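Local atomic coordinates of putative lipoprotein (Bacteroides thetaiotaomicron, PDB entry 4Q1Z), a protein that is of unknown function but, as a putative lipoprotein of the DUF4876 family built from two beta-rich domains, is probably anchored to a membrane. Residues A[78-83]-A[98-103]; A[65-70]-A[359-364]. One frame throughout, in Å; residues are numbered along the deposited sequence.

In the fold
From the N terminus the chain first lays down the seven-stranded sheet of the N-terminal region, in which strands 60-72, 77-89 and 95-105 lie side by side in sequence order. Contact 1 joins the last two of these as a hairpin and closes a short loop of 14 residues. The chain then builds most of the eleven-stranded mixed sheet before returning at 359-364, where contact 2 closes a loop of 288 residues onto strand 60-72; the last strand of that sheet, 378-382, follows afterwards. Contact 1 is therefore nested inside contact 2, and the two centres lie about 9 Å apart. Tyr79 joins them directly, its OH hydrogen-bonded to Ser67 OG and to Glu361 N.

Contact 1: residues A[78-83]-A[98-103]; sequences YYINGN and IEVQGL
Tyr79 and Leu103 form an antiparallel hydrogen-bonded pair: Tyr79 N donates to Leu103 O at 2.9 Å, and Leu103 N returns a bond to Tyr79 O. Two residues on, Asn81 and Gln101 repeat the exchange; the bond from Asn81 N to Gln101 O, 3.0 Å long, runs nearly along the C=O axis with an N-H...O angle of 163°. Between these pairs, Ile80 faces Gly102 at a non-hydrogen-bonded position, where Ile80 CG2 rests 3.8 Å from Gly102 CA. On the same face of the sheet Ile80 CB meets Val100 CG1 at 3.8 Å, the methyl placed there by a chi1 of 177° that sets it anti to the backbone N of Val100. Strands 77-89 and 95-105 thus make a beta hairpin within the seven-stranded sheet. Toward Asn83 the direct ladder gives way to solvent: one water bridges Asn83 N and Glu99 O, another Asn83 O and Glu99 N. Here Ile98 CG2 packs 3.5 Å from Asn83 N. Farther out, Val66 of strand 60-72 and Leu17 of strand 11-19 touch both Ile98 and Val100, while Leu27 and Leu30 pack on Ile80. At the other end, Tyr78 OH is hydrogen-bonded to Asp72.

Contact 2: residues A[65-70]-A[359-364]; sequences TVSGTA and IREETG
Ser67 reaches the 359-364 segment through its hydroxyl, which donates a 2.8 Å hydrogen bond from OG to Glu362 OE1. The bond meets the syn lone pair of OE1, on the side of the other carboxylate oxygen. A chi1 of -174° holds Ser67 OG anti to its backbone N, and the Glu362 chain bends at chi2 (70°) on its way to the strand. The second oxygen, Glu362 OE2, lies 3.1 Å from Ser67 O; both are acceptors, so that approach would probably be unfavourable if the carboxylate is charged. Ser67 OG has a second hydrogen-bonding partner in Tyr79 OH, which also bonds to Glu361 N and so ties the turn to the neighbouring strand. An alanine in place of Glu362 would probably leave the Ser67 hydroxyl without its carboxylate acceptor and open a gap beside Gly68, whose N lies 3.7 Å from Glu362 OE2. At Thr69 the partner changes to Arg360: Thr69 OG1 stands at the edge of the guanidinium, in its plane and 3.4 Å from NH1. The same NH1 makes a long, weak ion pair with Glu77. Behind Arg360, its carbonyl takes a hydrogen bond from Thr363 N, closing a tight turn between strands 359-360 and 365-366. Arg360 and the first turn residues, Glu361 and Glu362, lie against strand 60-72, itself bonded to strands 24-35 and 77-89 on its two edges.

Contact 1: residues A[78-83]-A[98-103]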
# COMPACT_ATOMS: atom_id res chain seq x y z
N TYR A 78 -4.48 -10.26 -9.83
CA TYR A 78 -5.79 -10.73 -9.41
C TYR A 78 -5.67 -11.94 -8.51
O TYR A 78 -4.96 -12.88 -8.84
CB TYR A 78 -6.68 -11.12 -10.62
CG TYR A 78 -6.89 -10.02 -11.65
CD1 TYR A 78 -5.93 -9.77 -12.62
CD2 TYR A 78 -8.07 -9.29 -11.68
CE1 TYR A 78 -6.12 -8.78 -13.58
CE2 TYR A 78 -8.28 -8.30 -12.64
CZ TYR A 78 -7.29 -8.05 -13.59
OH TYR A 78 -7.47 -7.06 -14.53
N TYR A 79 -6.43 -11.95 -7.42
CA TYR A 79 -6.56 -13.12 -6.58
C TYR A 79 -7.78 -13.86 -7.13
O TYR A 79 -8.89 -13.30 -7.19
CB TYR A 79 -6.67 -12.78 -5.08
CG TYR A 79 -6.86 -14.02 -4.23
CD1 TYR A 79 -5.89 -15.02 -4.20
CD2 TYR A 79 -8.02 -14.21 -3.49
CE1 TYR A 79 -6.08 -16.18 -3.44
CE2 TYR A 79 -8.21 -15.36 -2.73
CZ TYR A 79 -7.25 -16.35 -2.72
OH TYR A 79 -7.47 -17.48 -1.98
N ILE A 80 -7.55 -15.06 -7.67
CA ILE A 80 -8.63 -15.79 -8.33
C ILE A 80 -9.07 -16.95 -7.44
O ILE A 80 -8.25 -17.53 -6.72
CB ILE A 80 -8.22 -16.20 -9.78
CG1 ILE A 80 -7.00 -17.17 -9.82
CG2 ILE A 80 -7.95 -14.93 -10.61
CD1 ILE A 80 -6.59 -17.68 -11.18
N ASN A 81 -10.38 -17.23 -7.42
CA ASN A 81 -10.97 -18.25 -6.56
C ASN A 81 -12.21 -18.86 -7.19
O ASN A 81 -12.94 -18.19 -7.91
CB ASN A 81 -11.31 -17.66 -5.17
CG ASN A 81 -10.88 -18.51 -4.00
OD1 ASN A 81 -11.20 -19.71 -3.91
ND2 ASN A 81 -10.16 -17.91 -3.06
N GLY A 82 -12.46 -20.12 -6.88
CA GLY A 82 -13.61 -20.85 -7.38
C GLY A 82 -13.81 -22.15 -6.65
O GLY A 82 -12.90 -22.61 -5.96
N ASN A 83 -15.00 -22.73 -6.75
CA ASN A 83 -15.30 -24.03 -6.15
C ASN A 83 -16.46 -24.72 -6.83
O ASN A 83 -17.23 -24.10 -7.57
CB ASN A 83 -15.54 -23.95 -4.63
CG ASN A 83 -16.68 -23.09 -4.20
OD1 ASN A 83 -17.85 -23.50 -4.28
ND2 ASN A 83 -16.37 -21.94 -3.63
N ILE A 98 -15.42 -25.54 -13.31
CA ILE A 98 -15.34 -24.62 -12.17
C ILE A 98 -15.32 -23.20 -12.67
O ILE A 98 -14.46 -22.85 -13.48
CB ILE A 98 -14.10 -24.84 -11.24
CG1 ILE A 98 -13.54 -26.30 -11.20
CG2 ILE A 98 -14.31 -24.21 -9.86
CD1 ILE A 98 -14.31 -27.28 -10.40
N GLU A 99 -16.21 -22.38 -12.16
CA GLU A 99 -16.23 -20.95 -12.46
C GLU A 99 -15.26 -20.28 -11.52
O GLU A 99 -15.41 -20.41 -10.31
CB GLU A 99 -17.63 -20.41 -12.30
CG GLU A 99 -17.83 -19.03 -12.88
CD GLU A 99 -19.26 -18.61 -12.70
OE1 GLU A 99 -20.17 -19.38 -13.10
OE2 GLU A 99 -19.48 -17.54 -12.08
N VAL A 100 -14.24 -19.62 -12.07
CA VAL A 100 -13.17 -18.99 -11.30
C VAL A 100 -13.26 -17.47 -11.48
O VAL A 100 -13.04 -16.96 -12.58
CB VAL A 100 -11.77 -19.56 -11.71
CG1 VAL A 100 -10.64 -18.86 -10.96
CG2 VAL A 100 -11.71 -21.06 -11.49
N GLN A 101 -13.59 -16.75 -10.41
CA GLN A 101 -13.73 -15.29 -10.48
C GLN A 101 -12.50 -14.63 -9.89
O GLN A 101 -11.82 -15.22 -9.06
CB GLN A 101 -15.02 -14.83 -9.81
CG GLN A 101 -16.29 -15.43 -10.48
CD GLN A 101 -17.38 -14.42 -10.79
OE1 GLN A 101 -17.12 -13.21 -11.00
NE2 GLN A 101 -18.62 -14.90 -10.86
N GLY A 102 -12.18 -13.44 -10.38
CA GLY A 102 -11.01 -12.70 -9.93
C GLY A 102 -11.26 -11.41 -9.17
O GLY A 102 -12.26 -10.71 -9.39
N LEU A 103 -10.33 -11.08 -8.28
CA LEU A 103 -10.34 -9.87 -7.46
C LEU A 103 -9.12 -9.03 -7.82
O LEU A 103 -8.02 -9.51 -7.61
CB LEU A 103 -10.32 -10.28 -5.96
CG LEU A 103 -10.03 -9.16 -4.91
CD1 LEU A 103 -11.13 -8.10 -4.89
CD2 LEU A 103 -9.85 -9.75 -3.52
O HOH W 1 -18.28 -23.74 -10.25
O HOH W 2 -16.99 -21.26 -8.48

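Contact 2: residues A[65-70]-A[359-364]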
# COMPACT_ATOMS: atom_id res chain seq x y z
N THR A 65 -11.88 -27.08 -4.91
CA THR A 65 -11.58 -25.65 -4.73
C THR A 65 -10.38 -25.23 -5.58
O THR A 65 -9.39 -25.97 -5.68
CB THR A 65 -11.35 -25.31 -3.25
OG1 THR A 65 -10.53 -26.32 -2.68
CG2 THR A 65 -12.63 -25.22 -2.46
N VAL A 66 -10.50 -24.04 -6.20
CA VAL A 66 -9.49 -23.40 -7.06
C VAL A 66 -9.05 -22.11 -6.37
O VAL A 66 -9.90 -21.37 -5.90
CB VAL A 66 -10.01 -23.12 -8.50
CG1 VAL A 66 -8.93 -22.50 -9.38
CG2 VAL A 66 -10.57 -24.38 -9.14
N SER A 67 -7.73 -21.89 -6.27
CA SER A 67 -7.13 -20.70 -5.66
C SER A 67 -5.72 -20.45 -6.21
O SER A 67 -4.93 -21.38 -6.39
CB SER A 67 -7.08 -20.81 -4.14
OG SER A 67 -6.63 -19.61 -3.55
N GLY A 68 -5.44 -19.19 -6.47
CA GLY A 68 -4.17 -18.74 -7.03
C GLY A 68 -4.25 -17.32 -7.49
O GLY A 68 -5.19 -16.59 -7.13
N THR A 69 -3.28 -16.92 -8.32
CA THR A 69 -3.15 -15.54 -8.81
C THR A 69 -3.01 -15.50 -10.33
O THR A 69 -2.27 -16.30 -10.92
CB THR A 69 -1.96 -14.83 -8.07
OG1 THR A 69 -2.39 -14.53 -6.75
CG2 THR A 69 -1.53 -13.51 -8.72
N ALA A 70 -3.71 -14.55 -10.96
CA ALA A 70 -3.61 -14.29 -12.38
C ALA A 70 -3.06 -12.89 -12.57
O ALA A 70 -3.42 -11.97 -11.82
CB ALA A 70 -4.96 -14.43 -13.05
N ILE A 359 -10.00 -13.94 2.00
CA ILE A 359 -8.72 -14.44 2.54
C ILE A 359 -7.85 -15.10 1.46
O ILE A 359 -8.32 -15.95 0.71
CB ILE A 359 -9.01 -15.43 3.72
CG1 ILE A 359 -9.85 -14.76 4.84
CG2 ILE A 359 -7.74 -16.11 4.28
CD1 ILE A 359 -9.23 -13.47 5.49
N ARG A 360 -6.56 -14.70 1.42
CA ARG A 360 -5.56 -15.28 0.52
C ARG A 360 -5.14 -16.57 1.16
O ARG A 360 -4.28 -16.56 2.03
CB ARG A 360 -4.37 -14.32 0.30
CG ARG A 360 -3.40 -14.79 -0.79
CD ARG A 360 -2.28 -13.81 -1.09
NE ARG A 360 -2.76 -12.48 -1.50
CZ ARG A 360 -2.95 -12.09 -2.76
NH1 ARG A 360 -2.71 -12.93 -3.77
NH2 ARG A 360 -3.38 -10.87 -3.03
N GLU A 361 -5.83 -17.67 0.80
CA GLU A 361 -5.68 -19.02 1.36
C GLU A 361 -4.23 -19.56 1.30
O GLU A 361 -3.85 -20.37 2.16
CB GLU A 361 -6.63 -20.03 0.67
CG GLU A 361 -8.10 -19.62 0.64
CD GLU A 361 -8.93 -19.78 1.90
OE1 GLU A 361 -8.58 -19.20 2.95
OE2 GLU A 361 -10.01 -20.43 1.81
N GLU A 362 -3.45 -19.11 0.31
CA GLU A 362 -2.07 -19.54 0.11
C GLU A 362 -1.19 -19.12 1.28
O GLU A 362 -0.25 -19.84 1.64
CB GLU A 362 -1.53 -18.96 -1.20
CG GLU A 362 -1.91 -19.75 -2.45
CD GLU A 362 -3.35 -19.76 -2.94
OE1 GLU A 362 -4.08 -18.77 -2.69
OE2 GLU A 362 -3.74 -20.76 -3.59
N THR A 363 -1.52 -17.97 1.89
CA THR A 363 -0.77 -17.36 2.99
C THR A 363 -1.62 -17.14 4.26
O THR A 363 -1.06 -16.81 5.30
CB THR A 363 -0.17 -16.04 2.52
OG1 THR A 363 -1.22 -15.23 1.97
CG2 THR A 363 0.96 -16.24 1.51
N GLY A 364 -2.93 -17.34 4.15
CA GLY A 364 -3.88 -17.13 5.24
C GLY A 364 -3.87 -15.69 5.71
O GLY A 364 -3.81 -15.43 6.92